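Local coordinates for protein hemoglobin subunit beta (Mustelus griseus, PDB 1GCV) that carries oxygen from the gills to peripheral tissues as the haem-containing beta subunit of a tetrameric haemoglobin with two alpha and two beta chains, at residues Thr18-Val23 with Asp98-Glu103; Gln26-Met31 with Ile52-Val57; Gln62-His67 with Thr73-Leu78. All blocks are in the same frame, centred on the assembly; numbering follows the deposited sequence.

Interaction 1. Residues Thr18-Val23 with Asp98-Glu103; sequences TDMKTV and DCIIVE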
loop_
_atom_site.group_PDB
_atom_site.type_symbol
_atom_site.label_atom_id
_atom_site.label_comp_id
_atom_site.label_asym_id
_atom_site.label_seq_id
_atom_site.Cartn_x
_atom_site.Cartn_y
_atom_site.Cartn_z
ATOM N N THR B 18 -15.375 20.984 -18.432
ATOM C CA THR B 18 -15.341 19.587 -18.860
ATOM C C THR B 18 -16.601 18.909 -18.324
ATOM O O THR B 18 -17.114 19.282 -17.267
ATOM C CB THR B 18 -14.069 18.841 -18.319
ATOM O OG1 THR B 18 -12.908 19.291 -19.030
ATOM C CG2 THR B 18 -14.191 17.328 -18.511
ATOM N N ASP B 19 -17.111 17.936 -19.071
ATOM C CA ASP B 19 -18.298 17.195 -18.661
ATOM C C ASP B 19 -17.862 16.117 -17.666
ATOM O O ASP B 19 -17.714 14.942 -18.024
ATOM C CB ASP B 19 -18.954 16.556 -19.885
ATOM C CG ASP B 19 -20.237 15.822 -19.549
ATOM O OD1 ASP B 19 -20.818 16.069 -18.466
ATOM O OD2 ASP B 19 -20.665 14.993 -20.379
ATOM N N MET B 20 -17.658 16.528 -16.416
ATOM C CA MET B 20 -17.213 15.625 -15.364
ATOM C C MET B 20 -18.214 14.522 -15.061
ATOM O O MET B 20 -17.836 13.467 -14.543
ATOM C CB MET B 20 -16.896 16.416 -14.091
ATOM C CG MET B 20 -15.595 17.219 -14.176
ATOM S SD MET B 20 -14.151 16.253 -14.717
ATOM C CE MET B 20 -13.662 15.494 -13.174
ATOM N N LYS B 21 -19.484 14.757 -15.383
ATOM C CA LYS B 21 -20.515 13.749 -15.150
ATOM C C LYS B 21 -20.211 12.524 -16.024
ATOM O O LYS B 21 -20.268 11.384 -15.560
ATOM C CB LYS B 21 -21.908 14.313 -15.483
ATOM C CG LYS B 21 -23.058 13.719 -14.655
ATOM C CD LYS B 21 -24.326 13.517 -15.493
ATOM C CE LYS B 21 -25.568 13.402 -14.613
ATOM N NZ LYS B 21 -26.575 12.441 -15.149
ATOM N N THR B 22 -19.872 12.766 -17.284
ATOM C CA THR B 22 -19.558 11.684 -18.201
ATOM C C THR B 22 -18.247 11.036 -17.801
ATOM O O THR B 22 -18.119 9.814 -17.828
ATOM C CB THR B 22 -19.445 12.192 -19.647
ATOM O OG1 THR B 22 -20.748 12.532 -20.124
ATOM C CG2 THR B 22 -18.856 11.122 -20.555
ATOM N N VAL B 23 -17.275 11.860 -17.429
ATOM C CA VAL B 23 -15.977 11.350 -17.025
ATOM C C VAL B 23 -16.146 10.418 -15.831
ATOM O O VAL B 23 -15.617 9.304 -15.820
ATOM C CB VAL B 23 -15.019 12.496 -16.645
ATOM C CG1 VAL B 23 -13.758 11.932 -16.008
ATOM C CG2 VAL B 23 -14.663 13.304 -17.881
ATOM N N ASP B 98 -8.611 6.914 -8.847
ATOM C CA ASP B 98 -7.555 6.476 -9.759
ATOM C C ASP B 98 -8.159 6.269 -11.147
ATOM O O ASP B 98 -7.515 6.536 -12.159
ATOM C CB ASP B 98 -6.947 5.146 -9.304
ATOM C CG ASP B 98 -5.861 5.321 -8.269
ATOM O OD1 ASP B 98 -5.486 6.480 -7.995
ATOM O OD2 ASP B 98 -5.390 4.296 -7.729
ATOM N N CYS B 99 -9.392 5.775 -11.196
ATOM C CA CYS B 99 -10.050 5.544 -12.475
ATOM C C CYS B 99 -10.449 6.858 -13.125
ATOM O O CYS B 99 -10.470 6.960 -14.352
ATOM C CB CYS B 99 -11.268 4.644 -12.299
ATOM S SG CYS B 99 -10.817 2.905 -12.235
ATOM N N ILE B 100 -10.766 7.856 -12.299
ATOM C CA ILE B 100 -11.122 9.184 -12.803
ATOM C C ILE B 100 -9.874 9.802 -13.447
ATOM O O ILE B 100 -9.962 10.483 -14.468
ATOM C CB ILE B 100 -11.627 10.119 -11.668
ATOM C CG1 ILE B 100 -12.997 9.645 -11.171
ATOM C CG2 ILE B 100 -11.723 11.560 -12.181
ATOM C CD1 ILE B 100 -13.513 10.394 -9.961
ATOM N N ILE B 101 -8.706 9.554 -12.857
ATOM C CA ILE B 101 -7.476 10.081 -13.423
ATOM C C ILE B 101 -7.205 9.413 -14.778
ATOM O O ILE B 101 -6.732 10.067 -15.712
ATOM C CB ILE B 101 -6.284 9.882 -12.453
ATOM C CG1 ILE B 101 -6.223 11.065 -11.483
ATOM C CG2 ILE B 101 -4.965 9.786 -13.221
ATOM C CD1 ILE B 101 -5.510 10.769 -10.193
ATOM N N VAL B 102 -7.518 8.124 -14.898
ATOM C CA VAL B 102 -7.305 7.424 -16.164
ATOM C C VAL B 102 -8.230 8.002 -17.239
ATOM O O VAL B 102 -7.832 8.157 -18.397
ATOM C CB VAL B 102 -7.575 5.911 -16.028
ATOM C CG1 VAL B 102 -7.725 5.280 -17.401
ATOM C CG2 VAL B 102 -6.437 5.249 -15.268
ATOM N N GLU B 103 -9.468 8.311 -16.853
ATOM C CA GLU B 103 -10.443 8.892 -17.781
ATOM C C GLU B 103 -10.039 10.319 -18.154
ATOM O O GLU B 103 -10.235 10.736 -19.291
ATOM C CB GLU B 103 -11.855 8.909 -17.172
ATOM C CG GLU B 103 -12.520 7.540 -17.029
ATOM C CD GLU B 103 -12.647 6.809 -18.341
ATOM O OE1 GLU B 103 -12.728 5.567 -18.321
ATOM O OE2 GLU B 103 -12.669 7.477 -19.393
#

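Interaction 2. Residues Gln26-Met31 with Ile52-Val57; sequences QALDRM and IHAGIV. With HEM (protoporphyrin IX containing Fe), chain F.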
loop_
_atom_site.group_PDB
_atom_site.type_symbol
_atom_site.label_atom_id
_atom_site.label_comp_id
_atom_site.label_asym_id
_atom_site.label_seq_id
_atom_site.Cartn_x
_atom_site.Cartn_y
_atom_site.Cartn_z
ATOM N N GLN B 26 -17.939 7.043 -16.698
ATOM C CA GLN B 26 -17.031 6.090 -17.313
ATOM C C GLN B 26 -15.997 5.575 -16.313
ATOM O O GLN B 26 -15.515 4.448 -16.430
ATOM C CB GLN B 26 -16.343 6.738 -18.512
ATOM C CG GLN B 26 -17.239 6.780 -19.748
ATOM C CD GLN B 26 -16.853 7.868 -20.727
ATOM O OE1 GLN B 26 -17.708 8.463 -21.379
ATOM N NE2 GLN B 26 -15.559 8.135 -20.835
ATOM N N ALA B 27 -15.674 6.398 -15.319
ATOM C CA ALA B 27 -14.701 6.016 -14.302
ATOM C C ALA B 27 -15.290 4.947 -13.399
ATOM O O ALA B 27 -14.582 4.038 -12.964
ATOM C CB ALA B 27 -14.289 7.234 -13.478
ATOM N N LEU B 28 -16.587 5.061 -13.120
ATOM C CA LEU B 28 -17.272 4.089 -12.276
ATOM C C LEU B 28 -17.325 2.746 -12.995
ATOM O O LEU B 28 -17.017 1.708 -12.413
ATOM C CB LEU B 28 -18.690 4.570 -11.954
ATOM C CG LEU B 28 -18.791 5.462 -10.716
ATOM C CD1 LEU B 28 -20.113 6.191 -10.729
ATOM C CD2 LEU B 28 -18.656 4.627 -9.452
ATOM N N ASP B 29 -17.713 2.774 -14.265
ATOM C CA ASP B 29 -17.794 1.560 -15.068
ATOM C C ASP B 29 -16.409 0.912 -15.205
ATOM O O ASP B 29 -16.277 -0.315 -15.181
ATOM C CB ASP B 29 -18.364 1.882 -16.455
ATOM C CG ASP B 29 -19.874 2.110 -16.435
ATOM O OD1 ASP B 29 -20.568 1.586 -15.531
ATOM O OD2 ASP B 29 -20.372 2.818 -17.335
ATOM N N ARG B 30 -15.381 1.742 -15.357
ATOM C CA ARG B 30 -14.016 1.246 -15.474
ATOM C C ARG B 30 -13.667 0.539 -14.173
ATOM O O ARG B 30 -13.112 -0.556 -14.178
ATOM C CB ARG B 30 -13.048 2.412 -15.702
ATOM C CG ARG B 30 -11.599 1.994 -15.874
ATOM C CD ARG B 30 -10.734 3.177 -16.284
ATOM N NE ARG B 30 -11.128 3.715 -17.582
ATOM C CZ ARG B 30 -10.662 3.278 -18.746
ATOM N NH1 ARG B 30 -9.778 2.292 -18.782
ATOM N NH2 ARG B 30 -11.086 3.825 -19.877
ATOM N N MET B 31 -14.017 1.172 -13.057
ATOM C CA MET B 31 -13.742 0.630 -11.734
ATOM C C MET B 31 -14.389 -0.732 -11.492
ATOM O O MET B 31 -13.763 -1.623 -10.915
ATOM C CB MET B 31 -14.203 1.612 -10.653
ATOM C CG MET B 31 -13.866 1.169 -9.239
ATOM S SD MET B 31 -14.556 2.247 -7.978
ATOM C CE MET B 31 -16.282 1.858 -8.118
ATOM N N ILE B 52 -26.501 8.134 -12.830
ATOM C CA ILE B 52 -27.094 8.877 -11.724
ATOM C C ILE B 52 -26.093 9.025 -10.588
ATOM O O ILE B 52 -25.920 10.115 -10.034
ATOM C CB ILE B 52 -28.378 8.161 -11.213
ATOM C CG1 ILE B 52 -29.457 8.191 -12.306
ATOM C CG2 ILE B 52 -28.886 8.818 -9.935
ATOM C CD1 ILE B 52 -29.577 9.531 -13.048
ATOM N N HIS B 53 -25.428 7.923 -10.261
ATOM C CA HIS B 53 -24.438 7.900 -9.190
ATOM C C HIS B 53 -23.307 8.885 -9.471
ATOM O O HIS B 53 -22.894 9.641 -8.590
ATOM C CB HIS B 53 -23.876 6.486 -9.030
ATOM C CG HIS B 53 -23.271 6.438 -7.644
ATOM N ND1 HIS B 53 -23.971 6.793 -6.496
ATOM C CD2 HIS B 53 -21.942 6.099 -7.380
ATOM C CE1 HIS B 53 -23.053 6.669 -5.542
ATOM N NE2 HIS B 53 -21.903 6.282 -5.994
ATOM N N ALA B 54 -22.810 8.871 -10.701
ATOM C CA ALA B 54 -21.740 9.775 -11.092
ATOM C C ALA B 54 -22.171 11.215 -10.834
ATOM O O ALA B 54 -21.392 12.023 -10.336
ATOM C CB ALA B 54 -21.413 9.584 -12.563
ATOM N N GLY B 55 -23.418 11.527 -11.180
ATOM C CA GLY B 55 -23.925 12.869 -10.976
ATOM C C GLY B 55 -23.901 13.233 -9.509
ATOM O O GLY B 55 -23.587 14.364 -9.148
ATOM N N ILE B 56 -24.233 12.270 -8.658
ATOM C CA ILE B 56 -24.245 12.491 -7.220
ATOM C C ILE B 56 -22.820 12.665 -6.687
ATOM O O ILE B 56 -22.578 13.444 -5.764
ATOM C CB ILE B 56 -24.934 11.311 -6.496
ATOM C CG1 ILE B 56 -26.455 11.443 -6.626
ATOM C CG2 ILE B 56 -24.562 11.298 -5.026
ATOM C CD1 ILE B 56 -27.186 10.117 -6.700
ATOM N N VAL B 57 -21.875 11.943 -7.278
ATOM C CA VAL B 57 -20.483 12.027 -6.852
ATOM C C VAL B 57 -19.855 13.344 -7.317
ATOM O O VAL B 57 -19.128 13.990 -6.557
ATOM C CB VAL B 57 -19.673 10.833 -7.402
ATOM C CG1 VAL B 57 -18.180 11.057 -7.197
ATOM C CG2 VAL B 57 -20.129 9.556 -6.721
HETATM C CHA HEM F . -23.414 7.507 -1.874
HETATM C CHB HEM F . -19.904 10.765 -2.710
HETATM C CHC HEM F . -16.780 7.116 -3.505
HETATM C CHD HEM F . -20.269 3.870 -2.575
HETATM C C1A HEM F . -22.712 8.702 -2.067
HETATM C C2A HEM F . -23.302 10.022 -2.025
HETATM C C3A HEM F . -22.323 10.923 -2.251
HETATM C C4A HEM F . -21.119 10.169 -2.465
HETATM C CMA HEM F . -22.443 12.438 -2.219
HETATM C CAA HEM F . -24.744 10.373 -1.774
HETATM C CBA HEM F . -24.930 10.522 -0.287
HETATM C CGA HEM F . -26.355 10.266 0.138
HETATM O O1A HEM F . -26.923 11.126 0.840
HETATM O O2A HEM F . -26.906 9.205 -0.232
HETATM C C1B HEM F . -18.741 10.059 -2.923
HETATM C C2B HEM F . -17.497 10.707 -3.272
HETATM C C3B HEM F . -16.607 9.686 -3.567
HETATM C C4B HEM F . -17.321 8.405 -3.327
HETATM C CMB HEM F . -17.247 12.226 -3.252
HETATM C CAB HEM F . -15.320 9.868 -4.088
HETATM C CBB HEM F . -14.156 9.298 -3.530
HETATM C C1C HEM F . -17.454 5.894 -3.284
HETATM C C2C HEM F . -16.899 4.561 -3.570
HETATM C C3C HEM F . -17.870 3.659 -3.225
HETATM C C4C HEM F . -19.033 4.434 -2.821
HETATM C CMC HEM F . -15.551 4.221 -4.214
HETATM C CAC HEM F . -17.771 2.260 -3.159
HETATM C CBC HEM F . -17.206 1.448 -4.155
HETATM C C1D HEM F . -21.404 4.591 -2.275
HETATM C C2D HEM F . -22.691 3.969 -2.078
HETATM C C3D HEM F . -23.581 4.978 -1.920
HETATM C C4D HEM F . -22.834 6.227 -1.950
HETATM C CMD HEM F . -22.971 2.474 -2.001
HETATM C CAD HEM F . -25.094 4.842 -1.780
HETATM C CBD HEM F . -25.720 4.296 -3.051
HETATM C CGD HEM F . -27.090 4.879 -3.325
HETATM O O1D HEM F . -27.508 4.862 -4.505
HETATM O O2D HEM F . -27.743 5.349 -2.366
HETATM N NA HEM F . -21.344 8.790 -2.314
HETATM N NB HEM F . -18.629 8.653 -2.909
HETATM N NC HEM F . -18.775 5.805 -2.814
HETATM N ND HEM F . -21.480 5.975 -2.172
HETATM FE FE HEM F . -19.997 7.314 -2.293
#

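Interaction 3. Residues Gln62-His67 with Thr73-Leu78; sequences QDAVKH and TLFKDL. With HEM (protoporphyrin IX containing Fe), chain F.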
loop_
_atom_site.group_PDB
_atom_site.type_symbol
_atom_site.label_atom_id
_atom_site.label_comp_id
_atom_site.label_asym_id
_atom_site.label_seq_id
_atom_site.Cartn_x
_atom_site.Cartn_y
_atom_site.Cartn_z
ATOM N N GLN B 62 -17.714 18.853 -6.875
ATOM C CA GLN B 62 -17.935 20.235 -7.287
ATOM C C GLN B 62 -17.994 21.110 -6.042
ATOM O O GLN B 62 -17.508 22.236 -6.043
ATOM C CB GLN B 62 -19.247 20.346 -8.070
ATOM C CG GLN B 62 -19.590 21.748 -8.524
ATOM C CD GLN B 62 -18.646 22.258 -9.589
ATOM O OE1 GLN B 62 -18.562 21.693 -10.679
ATOM N NE2 GLN B 62 -17.927 23.332 -9.280
ATOM N N ASP B 63 -18.582 20.574 -4.977
ATOM C CA ASP B 63 -18.704 21.288 -3.709
ATOM C C ASP B 63 -17.328 21.398 -3.050
ATOM O O ASP B 63 -16.976 22.441 -2.499
ATOM C CB ASP B 63 -19.683 20.548 -2.777
ATOM C CG ASP B 63 -20.548 21.498 -1.939
ATOM O OD1 ASP B 63 -21.258 21.017 -1.025
ATOM O OD2 ASP B 63 -20.521 22.723 -2.188
ATOM N N ALA B 64 -16.551 20.320 -3.112
ATOM C CA ALA B 64 -15.217 20.309 -2.525
ATOM C C ALA B 64 -14.350 21.343 -3.226
ATOM O O ALA B 64 -13.500 21.973 -2.610
ATOM C CB ALA B 64 -14.595 18.930 -2.663
ATOM N N VAL B 65 -14.570 21.511 -4.522
ATOM C CA VAL B 65 -13.806 22.467 -5.311
ATOM C C VAL B 65 -14.074 23.905 -4.864
ATOM O O VAL B 65 -13.191 24.748 -4.941
ATOM C CB VAL B 65 -14.138 22.324 -6.816
ATOM C CG1 VAL B 65 -13.458 23.423 -7.616
ATOM C CG2 VAL B 65 -13.688 20.963 -7.312
ATOM N N LYS B 66 -15.289 24.179 -4.389
ATOM C CA LYS B 66 -15.666 25.522 -3.933
ATOM C C LYS B 66 -15.147 25.865 -2.531
ATOM O O LYS B 66 -14.955 27.037 -2.196
ATOM C CB LYS B 66 -17.191 25.679 -3.974
ATOM C CG LYS B 66 -17.727 26.009 -5.363
ATOM C CD LYS B 66 -19.234 25.793 -5.461
ATOM C CE LYS B 66 -20.006 27.103 -5.269
ATOM N NZ LYS B 66 -21.188 27.238 -6.184
ATOM N N HIS B 67 -14.927 24.838 -1.714
ATOM C CA HIS B 67 -14.411 25.014 -0.359
ATOM C C HIS B 67 -13.148 24.167 -0.253
ATOM O O HIS B 67 -12.979 23.412 0.699
ATOM C CB HIS B 67 -15.433 24.524 0.666
ATOM C CG HIS B 67 -16.822 25.026 0.428
ATOM N ND1 HIS B 67 -17.453 25.899 1.288
ATOM C CD2 HIS B 67 -17.705 24.773 -0.565
ATOM C CE1 HIS B 67 -18.665 26.161 0.833
ATOM N NE2 HIS B 67 -18.843 25.490 -0.290
ATOM N N THR B 73 -14.049 19.536 6.744
ATOM C CA THR B 73 -15.260 19.963 7.459
ATOM C C THR B 73 -16.506 19.786 6.591
ATOM O O THR B 73 -17.574 19.419 7.078
ATOM C CB THR B 73 -15.193 21.460 7.909
ATOM O OG1 THR B 73 -13.892 22.000 7.652
ATOM C CG2 THR B 73 -15.488 21.582 9.391
ATOM N N LEU B 74 -16.350 20.046 5.300
ATOM C CA LEU B 74 -17.438 19.929 4.339
ATOM C C LEU B 74 -17.904 18.483 4.136
ATOM O O LEU B 74 -19.093 18.238 3.945
ATOM C CB LEU B 74 -16.987 20.525 3.001
ATOM C CG LEU B 74 -17.909 20.409 1.787
ATOM C CD1 LEU B 74 -18.852 21.610 1.737
ATOM C CD2 LEU B 74 -17.071 20.324 0.518
ATOM N N PHE B 75 -16.971 17.532 4.183
ATOM C CA PHE B 75 -17.284 16.115 3.978
ATOM C C PHE B 75 -17.481 15.323 5.275
ATOM O O PHE B 75 -17.578 14.096 5.244
ATOM C CB PHE B 75 -16.167 15.439 3.157
ATOM C CG PHE B 75 -16.296 15.612 1.660
ATOM C CD1 PHE B 75 -15.401 14.982 0.804
ATOM C CD2 PHE B 75 -17.297 16.404 1.106
ATOM C CE1 PHE B 75 -15.495 15.136 -0.578
ATOM C CE2 PHE B 75 -17.399 16.565 -0.277
ATOM C CZ PHE B 75 -16.493 15.928 -1.118
ATOM N N LYS B 76 -17.549 16.007 6.411
ATOM C CA LYS B 76 -17.716 15.310 7.684
ATOM C C LYS B 76 -18.918 14.368 7.711
ATOM O O LYS B 76 -18.799 13.218 8.132
ATOM C CB LYS B 76 -17.825 16.311 8.837
ATOM C CG LYS B 76 -17.106 15.856 10.096
ATOM C CD LYS B 76 -17.886 16.224 11.347
ATOM C CE LYS B 76 -17.576 17.651 11.790
ATOM N NZ LYS B 76 -16.128 17.997 11.646
ATOM N N ASP B 77 -20.071 14.854 7.262
ATOM C CA ASP B 77 -21.282 14.043 7.246
ATOM C C ASP B 77 -21.245 12.977 6.165
ATOM O O ASP B 77 -21.692 11.854 6.385
ATOM C CB ASP B 77 -22.506 14.930 7.045
ATOM C CG ASP B 77 -22.987 15.548 8.337
ATOM O OD1 ASP B 77 -22.737 14.958 9.414
ATOM O OD2 ASP B 77 -23.613 16.625 8.274
ATOM N N LEU B 78 -20.730 13.335 4.993
ATOM C CA LEU B 78 -20.619 12.397 3.879
ATOM C C LEU B 78 -19.730 11.238 4.321
ATOM O O LEU B 78 -19.975 10.078 3.985
ATOM C CB LEU B 78 -19.998 13.092 2.665
ATOM C CG LEU B 78 -19.886 12.285 1.374
ATOM C CD1 LEU B 78 -21.239 11.729 1.022
ATOM C CD2 LEU B 78 -19.371 13.169 0.252
HETATM C CHA HEM F . -23.414 7.507 -1.874
HETATM C CHB HEM F . -19.904 10.765 -2.710
HETATM C CHC HEM F . -16.780 7.116 -3.505
HETATM C CHD HEM F . -20.269 3.870 -2.575
HETATM C C1A HEM F . -22.712 8.702 -2.067
HETATM C C2A HEM F . -23.302 10.022 -2.025
HETATM C C3A HEM F . -22.323 10.923 -2.251
HETATM C C4A HEM F . -21.119 10.169 -2.465
HETATM C CMA HEM F . -22.443 12.438 -2.219
HETATM C CAA HEM F . -24.744 10.373 -1.774
HETATM C CBA HEM F . -24.930 10.522 -0.287
HETATM C CGA HEM F . -26.355 10.266 0.138
HETATM O O1A HEM F . -26.923 11.126 0.840
HETATM O O2A HEM F . -26.906 9.205 -0.232
HETATM C C1B HEM F . -18.741 10.059 -2.923
HETATM C C2B HEM F . -17.497 10.707 -3.272
HETATM C C3B HEM F . -16.607 9.686 -3.567
HETATM C C4B HEM F . -17.321 8.405 -3.327
HETATM C CMB HEM F . -17.247 12.226 -3.252
HETATM C CAB HEM F . -15.320 9.868 -4.088
HETATM C CBB HEM F . -14.156 9.298 -3.530
HETATM C C1C HEM F . -17.454 5.894 -3.284
HETATM C C2C HEM F . -16.899 4.561 -3.570
HETATM C C3C HEM F . -17.870 3.659 -3.225
HETATM C C4C HEM F . -19.033 4.434 -2.821
HETATM C CMC HEM F . -15.551 4.221 -4.214
HETATM C CAC HEM F . -17.771 2.260 -3.159
HETATM C CBC HEM F . -17.206 1.448 -4.155
HETATM C C1D HEM F . -21.404 4.591 -2.275
HETATM C C2D HEM F . -22.691 3.969 -2.078
HETATM C C3D HEM F . -23.581 4.978 -1.920
HETATM C C4D HEM F . -22.834 6.227 -1.950
HETATM C CMD HEM F . -22.971 2.474 -2.001
HETATM C CAD HEM F . -25.094 4.842 -1.780
HETATM C CBD HEM F . -25.720 4.296 -3.051
HETATM C CGD HEM F . -27.090 4.879 -3.325
HETATM O O1D HEM F . -27.508 4.862 -4.505
HETATM O O2D HEM F . -27.743 5.349 -2.366
HETATM N NA HEM F . -21.344 8.790 -2.314
HETATM N NB HEM F . -18.629 8.653 -2.909
HETATM N NC HEM F . -18.775 5.805 -2.814
HETATM N ND HEM F . -21.480 5.975 -2.172
HETATM FE FE HEM F . -19.997 7.314 -2.293
#

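Interaction 1. Residues Thr18-Val23 with Asp98-Glu103
M20 and V23, on the first turn of helix 20-34, meet I100 and E103 on helix 93-108. This is the packing of the B helix against the G helix in the globin fold, and it is made wholly of van der Waals contacts. Along 18-23 the chain leaves helix 5-17 at T18, whose side chain touches L107 of the G helix. D19 then takes the N-cap position, where an aspartate suits because its carboxylate can accept from the first turn; here D19 OD2 takes the T22 OG1 hydroxyl, in a bond modelled very short. M20 follows, with a long flexible side chain: its CB does not aim at the other helix, but the bends along the chain bring CE to 4.5 Å from I100 CG2, while T14 and F15 of helix 5-17 pack on it. V23 does most of the work. Within the two segments the closest CA atoms are those of V23 and E103, 6.1 Å apart, and a compact beta-branched valine fits between the backbones here. V23 CG1 is anti to the backbone N (chi1 171°), which turns this methyl toward the G helix; there it lies 4.4 Å from I100 CG2. The V23 and E103 side chains slide past each other in opposite directions, and the glutamate meets the valine with CB and CG. Its buried carboxylate bends away at chi2 (-58°) to R30 NE in a salt bridge (OE1) and to Q26 NE2 in a probable hydrogen bond (OE2), which probably balances the charge. E103 CB lies 3.8 Å from V23 CG1 and E103 CG 3.8 Å from V23 O.

Interaction 2. Residues Gln26-Met31 with Ile52-Val57
L28 and A54 have the CA atoms nearest each other between 26-31 and 52-57, 7.3 Å apart; both segments are regular helix, parts of the B and E helices of the globin fold. The small A54 admits the larger L28, whose CB points at helix 50-66. L28 CG is anti to the carbonyl carbon (chi1 -88°), and CD1 reaches in to lie 3.8 Å from A54 N and 4.1 Å from A54 CB. The same methyl meets H53 at the ring edge, near the imidazole plane, 3.8 Å from CD2, the two side chains crossing at about a right angle. H53 is the distal histidine of the haem. With CG anti to the backbone N (chi1 -160°), its ring extends to the porphyrin, CE1 coming 3.6 Å from HEM C4D. V57 CG2 sits over one face of the imidazole, toward the rim, and F42 packs edge-to-face with it. A glycine in place of H53 would probably leave L28 CD1 and V57 CG2 without the ring they lean on, and a bound oxygen without its distal partner. I56 and V57 bring aliphatic groups to the porphyrin itself, I56 CG2 lying 3.4 Å from HEM CAA. In this deoxy form H53 NE2 stands 4.3 Å from HEM FE, too far for a coordinate bond. The chemistry is therefore divided: L28 at its edge and V57 over one face probably limit how the imidazole can turn, A54 gives L28 room, and I56 and V57 probably keep the haem surface apolar around the histidine nitrogen, consistent with reversible oxygen binding.

Interaction 3. Residues Gln62-His67 with Thr73-Leu78
L74 reaches across to D63, A64 and H67, joining the end of helix 50-66 to the short helix 71-74 at the EF corner of the globin fold. Its CB points toward the E helix, and CG anti to the backbone N (chi1 175°) carries the two methyls onto it, where they divide the work. CD1 comes over one face of the H67 imidazole, a CH-pi contact 4.2 Å from the ring centroid and 16° off the normal, the two side chains meeting nearly at right angles. The same methyl also lies 3.7 Å from D63 OD1. CD2 instead presses on the helix backbone, 3.6 Å from A64 CA; alanine suits this spot because a methyl group leaves the main chain accessible. H67, just past the helix, has its ring edge toward D63 O, in plane. F75, the N-cap position of helix 76-86, adds a second layer: its ring lies obliquely beside A64 and also packs on V127 and A130 of helix 114-132. L78 CD2 sits over the centre of one face of this ring, and L78 CD1 reaches 3.5 Å from HEM CMA. Across the corner, F75 CZ touches A64 CB at 3.9 Å.

Overall arrangement
From the N terminus, the chain passes helix 5-17 and enters helix 20-34, whose start lies in interaction 1 and middle in interaction 2. Interaction 2 closes a short loop when helix 50-66 folds back on helix 20-34. The far end of helix 50-66 then opens interaction 3, closed six residues later by 73-78, the end of helix 71-74 and the start of helix 76-86. Interactions 2 and 3 thus follow in series, and both lie nested inside the long loop that interaction 1 closes at helix 93-108. Interactions 1 and 2 touch through the shared helix 20-34, where A27 packs on C99 and I100, whereas interaction 3 lies about 18 Å from interaction 2, centre to centre, with haem touching both.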